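Local coordinates for 462aa long hypothetical selenium-binding protein (Sulfolobus tokodaii, PDB 2ECE), which is of unknown function but belongs to the selenium-binding protein family, and so may bind selenium, at residues Arg8-Met20 against Cys81-Arg95. Sequence-based numbering, arbitrary orientation.
Sequences RDPTFYPSPKMAM and CSSALCPNGKPNIER
With CG of Arg95 trans to the backbone N (chi1 -171°) and the chain bent at chi3, the guanidinium reaches Thr11, whose OG1 is turned between its own N and carbonyl carbon (chi1 60°) to meet it. Arg95 grips Thr11 side-on: NE donates to OG1 at 2.8 Å, and NH2 donates to the backbone O at 2.8 Å. Both acceptors lie in the guanidinium plane, although NH2 sits above the plane of the carbonyl it bonds. Asp9 braces the same corner from within its segment: its OD1 accepts from Thr11 N, making an Asx turn, and also from the Thr11 hydroxyl, OG1. Asp9 OD2 accepts from Arg95 N at 2.8 Å, the donor coming from above the carboxylate plane. Phe12 inserts its ring between segments, with Asp9 CB over the centre of one face and Cys81 O over the other, nearer the rim. CE2 of Phe12 meets Ala84 CB at 3.5 Å. Further along, Tyr13 N donates to Ser82 OG in a nearly straight bond (2.8 Å, 167°), while Leu85 CD1 packs 3.8 Å from Phe12 CB and also touches Pro14. Asp457 pairs with Arg95 NH2 and bonds Ser82 OG, tying both to the C-terminal segment. Were Arg95 replaced by an alanine, Thr11 O and OG1 would be likely to lose both donors, and Asp457 its charged mate. Disulfides join Cys81 to Cys145 and Cys86 to Cys460, so the N-terminal segment rests on a cross-linked loop between strands 77-78 and 97-101 of one four-stranded antiparallel blade in a beta propeller.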
loop_
_atom_site.group_PDB
_atom_site.type_symbol
_atom_site.label_atom_id
_atom_site.label_comp_id
_atom_site.label_asym_id
_atom_site.label_seq_id
_atom_site.Cartn_x
_atom_site.Cartn_y
_atom_site.Cartn_z
ATOM N N ARG A 8 -24.018 -15.929 -3.651
ATOM C CA ARG A 8 -23.079 -14.882 -3.266
ATOM C C ARG A 8 -21.666 -15.372 -2.965
ATOM O O ARG A 8 -21.468 -16.470 -2.436
ATOM C CB ARG A 8 -23.612 -14.133 -2.049
ATOM C CG ARG A 8 -22.953 -12.790 -1.817
ATOM C CD ARG A 8 -23.290 -11.814 -2.935
ATOM N NE ARG A 8 -24.731 -11.684 -3.145
ATOM C CZ ARG A 8 -25.295 -10.708 -3.851
ATOM N NH1 ARG A 8 -24.538 -9.773 -4.412
ATOM N NH2 ARG A 8 -26.614 -10.669 -4.000
ATOM N N ASP A 9 -20.687 -14.540 -3.301
ATOM C CA ASP A 9 -19.293 -14.873 -3.063
ATOM C C ASP A 9 -19.087 -14.998 -1.554
ATOM O O ASP A 9 -19.409 -14.084 -0.796
ATOM C CB ASP A 9 -18.388 -13.777 -3.626
ATOM C CG ASP A 9 -16.945 -14.213 -3.729
ATOM O OD1 ASP A 9 -16.374 -14.638 -2.702
ATOM O OD2 ASP A 9 -16.384 -14.127 -4.840
ATOM N N PRO A 10 -18.561 -16.140 -1.098
ATOM C CA PRO A 10 -18.329 -16.343 0.335
ATOM C C PRO A 10 -17.257 -15.438 0.951
ATOM O O PRO A 10 -17.151 -15.345 2.172
ATOM C CB PRO A 10 -17.971 -17.826 0.419
ATOM C CG PRO A 10 -17.332 -18.091 -0.912
ATOM C CD PRO A 10 -18.262 -17.368 -1.855
ATOM N N THR A 11 -16.461 -14.768 0.122
ATOM C CA THR A 11 -15.437 -13.883 0.668
ATOM C C THR A 11 -15.911 -12.433 0.759
ATOM O O THR A 11 -15.149 -11.549 1.150
ATOM C CB THR A 11 -14.135 -13.942 -0.148
ATOM O OG1 THR A 11 -14.395 -13.543 -1.496
ATOM C CG2 THR A 11 -13.564 -15.357 -0.129
ATOM N N PHE A 12 -17.163 -12.184 0.381
ATOM C CA PHE A 12 -17.720 -10.839 0.490
ATOM C C PHE A 12 -18.287 -10.752 1.906
ATOM O O PHE A 12 -19.092 -11.591 2.310
ATOM C CB PHE A 12 -18.858 -10.613 -0.507
ATOM C CG PHE A 12 -18.411 -10.437 -1.934
ATOM C CD1 PHE A 12 -17.060 -10.419 -2.274
ATOM C CD2 PHE A 12 -19.356 -10.288 -2.946
ATOM C CE1 PHE A 12 -16.657 -10.258 -3.599
ATOM C CE2 PHE A 12 -18.966 -10.126 -4.269
ATOM C CZ PHE A 12 -17.607 -10.111 -4.600
ATOM N N TYR A 13 -17.867 -9.740 2.654
ATOM C CA TYR A 13 -18.334 -9.567 4.021
ATOM C C TYR A 13 -19.103 -8.256 4.116
ATOM O O TYR A 13 -18.633 -7.223 3.643
ATOM C CB TYR A 13 -17.133 -9.550 4.975
ATOM C CG TYR A 13 -16.060 -10.562 4.616
ATOM C CD1 TYR A 13 -14.835 -10.145 4.083
ATOM C CD2 TYR A 13 -16.275 -11.932 4.791
ATOM C CE1 TYR A 13 -13.842 -11.065 3.730
ATOM C CE2 TYR A 13 -15.292 -12.868 4.440
ATOM C CZ TYR A 13 -14.074 -12.424 3.910
ATOM O OH TYR A 13 -13.098 -13.334 3.572
ATOM N N PRO A 14 -20.304 -8.278 4.722
ATOM C CA PRO A 14 -21.095 -7.046 4.844
ATOM C C PRO A 14 -20.385 -5.994 5.686
ATOM O O PRO A 14 -20.379 -4.810 5.352
ATOM C CB PRO A 14 -22.380 -7.518 5.539
ATOM C CG PRO A 14 -22.457 -8.974 5.208
ATOM C CD PRO A 14 -21.020 -9.415 5.324
ATOM N N SER A 15 -19.773 -6.450 6.771
ATOM C CA SER A 15 -19.117 -5.562 7.718
ATOM C C SER A 15 -17.773 -6.053 8.228
ATOM O O SER A 15 -17.399 -7.209 8.023
ATOM C CB SER A 15 -20.021 -5.401 8.924
ATOM O OG SER A 15 -20.298 -6.686 9.450
ATOM N N PRO A 16 -17.038 -5.171 8.922
ATOM C CA PRO A 16 -15.727 -5.492 9.490
ATOM C C PRO A 16 -15.838 -6.687 10.437
ATOM O O PRO A 16 -15.019 -7.605 10.391
ATOM C CB PRO A 16 -15.356 -4.204 10.218
ATOM C CG PRO A 16 -15.918 -3.165 9.303
ATOM C CD PRO A 16 -17.301 -3.723 9.029
ATOM N N LYS A 17 -16.860 -6.664 11.294
ATOM C CA LYS A 17 -17.101 -7.744 12.252
ATOM C C LYS A 17 -17.245 -9.080 11.528
ATOM O O LYS A 17 -16.657 -10.078 11.940
ATOM C CB LYS A 17 -18.376 -7.463 13.070
ATOM C CG LYS A 17 -18.751 -8.546 14.093
ATOM C CD LYS A 17 -20.093 -8.226 14.784
ATOM C CE LYS A 17 -20.641 -9.420 15.571
ATOM N NZ LYS A 17 -21.989 -9.166 16.182
ATOM N N MET A 18 -18.022 -9.102 10.448
ATOM C CA MET A 18 -18.210 -10.345 9.711
ATOM C C MET A 18 -16.919 -10.780 9.023
ATOM O O MET A 18 -16.638 -11.975 8.908
ATOM C CB MET A 18 -19.324 -10.202 8.668
ATOM C CG MET A 18 -20.713 -10.005 9.260
ATOM S SD MET A 18 -21.112 -11.235 10.520
ATOM C CE MET A 18 -21.218 -10.179 11.985
ATOM N N ALA A 19 -16.138 -9.813 8.559
ATOM C CA ALA A 19 -14.878 -10.132 7.892
ATOM C C ALA A 19 -13.910 -10.785 8.879
ATOM O O ALA A 19 -13.194 -11.726 8.531
ATOM C CB ALA A 19 -14.254 -8.859 7.302
ATOM N N MET A 20 -13.902 -10.284 10.112
ATOM C CA MET A 20 -13.017 -10.805 11.157
ATOM C C MET A 20 -13.289 -12.258 11.536
ATOM O O MET A 20 -12.361 -13.010 11.840
ATOM C CB MET A 20 -13.129 -9.956 12.424
ATOM C CG MET A 20 -12.477 -8.596 12.347
ATOM S SD MET A 20 -12.435 -7.813 13.974
ATOM C CE MET A 20 -11.151 -8.783 14.783
ATOM N N CYS A 81 -14.842 -7.016 -4.380
ATOM C CA CYS A 81 -14.700 -7.361 -2.982
ATOM C C CYS A 81 -15.963 -7.061 -2.173
ATOM O O CYS A 81 -17.040 -6.925 -2.743
ATOM C CB CYS A 81 -13.479 -6.645 -2.408
ATOM S SG CYS A 81 -13.410 -4.834 -2.593
ATOM N N SER A 82 -15.831 -6.960 -0.852
ATOM C CA SER A 82 -16.988 -6.715 0.013
ATOM C C SER A 82 -17.869 -5.531 -0.388
ATOM O O SER A 82 -19.066 -5.505 -0.081
ATOM C CB SER A 82 -16.529 -6.552 1.465
ATOM O OG SER A 82 -15.969 -7.765 1.947
ATOM N N SER A 83 -17.280 -4.555 -1.070
ATOM C CA SER A 83 -18.021 -3.377 -1.504
ATOM C C SER A 83 -19.180 -3.748 -2.429
ATOM O O SER A 83 -20.097 -2.952 -2.620
ATOM C CB SER A 83 -17.087 -2.405 -2.223
ATOM O OG SER A 83 -16.503 -3.024 -3.363
ATOM N N ALA A 84 -19.139 -4.955 -2.995
ATOM C CA ALA A 84 -20.196 -5.413 -3.900
ATOM C C ALA A 84 -21.533 -5.603 -3.183
ATOM O O ALA A 84 -22.586 -5.651 -3.824
ATOM C CB ALA A 84 -19.786 -6.722 -4.574
ATOM N N LEU A 85 -21.484 -5.728 -1.861
ATOM C CA LEU A 85 -22.690 -5.910 -1.068
ATOM C C LEU A 85 -23.363 -4.569 -0.784
ATOM O O LEU A 85 -24.421 -4.515 -0.157
ATOM C CB LEU A 85 -22.358 -6.620 0.244
ATOM C CG LEU A 85 -21.856 -8.064 0.098
ATOM C CD1 LEU A 85 -21.494 -8.619 1.465
ATOM C CD2 LEU A 85 -22.930 -8.926 -0.557
ATOM N N CYS A 86 -22.738 -3.489 -1.247
ATOM C CA CYS A 86 -23.287 -2.149 -1.073
ATOM C C CYS A 86 -24.562 -2.008 -1.918
ATOM O O CYS A 86 -24.726 -2.695 -2.927
ATOM C CB CYS A 86 -22.277 -1.096 -1.541
ATOM S SG CYS A 86 -20.738 -0.960 -0.569
ATOM N N PRO A 87 -25.475 -1.110 -1.517
ATOM C CA PRO A 87 -26.719 -0.904 -2.265
ATOM C C PRO A 87 -26.516 -0.760 -3.772
ATOM O O PRO A 87 -27.279 -1.308 -4.566
ATOM C CB PRO A 87 -27.280 0.362 -1.631
ATOM C CG PRO A 87 -26.941 0.148 -0.183
ATOM C CD PRO A 87 -25.494 -0.350 -0.251
ATOM N N ASN A 88 -25.480 -0.026 -4.162
ATOM C CA ASN A 88 -25.190 0.192 -5.572
ATOM C C ASN A 88 -24.216 -0.838 -6.140
ATOM O O ASN A 88 -23.716 -0.679 -7.257
ATOM C CB ASN A 88 -24.633 1.606 -5.776
ATOM C CG ASN A 88 -23.274 1.802 -5.125
ATOM O OD1 ASN A 88 -22.976 1.208 -4.089
ATOM N ND2 ASN A 88 -22.448 2.658 -5.727
ATOM N N GLY A 89 -23.952 -1.893 -5.374
ATOM C CA GLY A 89 -23.038 -2.924 -5.835
ATOM C C GLY A 89 -23.544 -3.622 -7.081
ATOM O O GLY A 89 -24.700 -4.049 -7.134
ATOM N N LYS A 90 -22.687 -3.746 -8.089
ATOM C CA LYS A 90 -23.082 -4.391 -9.336
ATOM C C LYS A 90 -23.327 -5.885 -9.196
ATOM O O LYS A 90 -22.748 -6.546 -8.332
ATOM C CB LYS A 90 -22.049 -4.131 -10.431
ATOM C CG LYS A 90 -22.178 -2.751 -11.044
ATOM C CD LYS A 90 -21.472 -2.685 -12.388
ATOM C CE LYS A 90 -21.906 -1.467 -13.195
ATOM N NZ LYS A 90 -21.508 -0.175 -12.577
ATOM N N PRO A 91 -24.193 -6.437 -10.060
ATOM C CA PRO A 91 -24.540 -7.856 -10.045
ATOM C C PRO A 91 -23.568 -8.801 -10.742
ATOM O O PRO A 91 -22.898 -8.444 -11.714
ATOM C CB PRO A 91 -25.909 -7.864 -10.708
ATOM C CG PRO A 91 -25.707 -6.868 -11.805
ATOM C CD PRO A 91 -24.984 -5.726 -11.086
ATOM N N ASN A 92 -23.515 -10.016 -10.215
ATOM C CA ASN A 92 -22.690 -11.091 -10.743
ATOM C C ASN A 92 -21.186 -10.877 -10.833
ATOM O O ASN A 92 -20.551 -11.351 -11.775
ATOM C CB ASN A 92 -23.223 -11.522 -12.113
ATOM C CG ASN A 92 -24.681 -11.933 -12.062
ATOM O OD1 ASN A 92 -25.089 -12.693 -11.182
ATOM N ND2 ASN A 92 -25.475 -11.434 -13.004
ATOM N N ILE A 93 -20.608 -10.155 -9.881
ATOM C CA ILE A 93 -19.162 -9.990 -9.882
ATOM C C ILE A 93 -18.684 -10.807 -8.691
ATOM O O ILE A 93 -19.390 -10.923 -7.695
ATOM C CB ILE A 93 -18.716 -8.512 -9.739
ATOM C CG1 ILE A 93 -19.354 -7.866 -8.510
ATOM C CG2 ILE A 93 -19.055 -7.751 -11.008
ATOM C CD1 ILE A 93 -18.886 -6.434 -8.271
ATOM N N GLU A 94 -17.504 -11.402 -8.804
ATOM C CA GLU A 94 -16.965 -12.220 -7.729
ATOM C C GLU A 94 -15.496 -11.885 -7.510
ATOM O O GLU A 94 -14.839 -11.380 -8.416
ATOM C CB GLU A 94 -17.125 -13.708 -8.083
ATOM C CG GLU A 94 -16.434 -14.127 -9.380
ATOM C CD GLU A 94 -16.712 -15.578 -9.768
ATOM O OE1 GLU A 94 -17.049 -16.386 -8.875
ATOM O OE2 GLU A 94 -16.578 -15.913 -10.963
ATOM N N ARG A 95 -14.988 -12.138 -6.304
ATOM C CA ARG A 95 -13.579 -11.876 -6.016
ATOM C C ARG A 95 -12.840 -12.973 -6.764
ATOM O O ARG A 95 -12.634 -14.072 -6.239
ATOM C CB ARG A 95 -13.293 -11.995 -4.519
ATOM C CG ARG A 95 -11.903 -11.534 -4.120
ATOM C CD ARG A 95 -11.535 -12.036 -2.736
ATOM N NE ARG A 95 -12.425 -11.556 -1.679
ATOM C CZ ARG A 95 -12.327 -10.370 -1.085
ATOM N NH1 ARG A 95 -11.375 -9.513 -1.439
ATOM N NH2 ARG A 95 -13.175 -10.048 -0.116
HETATM O O HOH W 1 -20.167 -4.406 2.323
#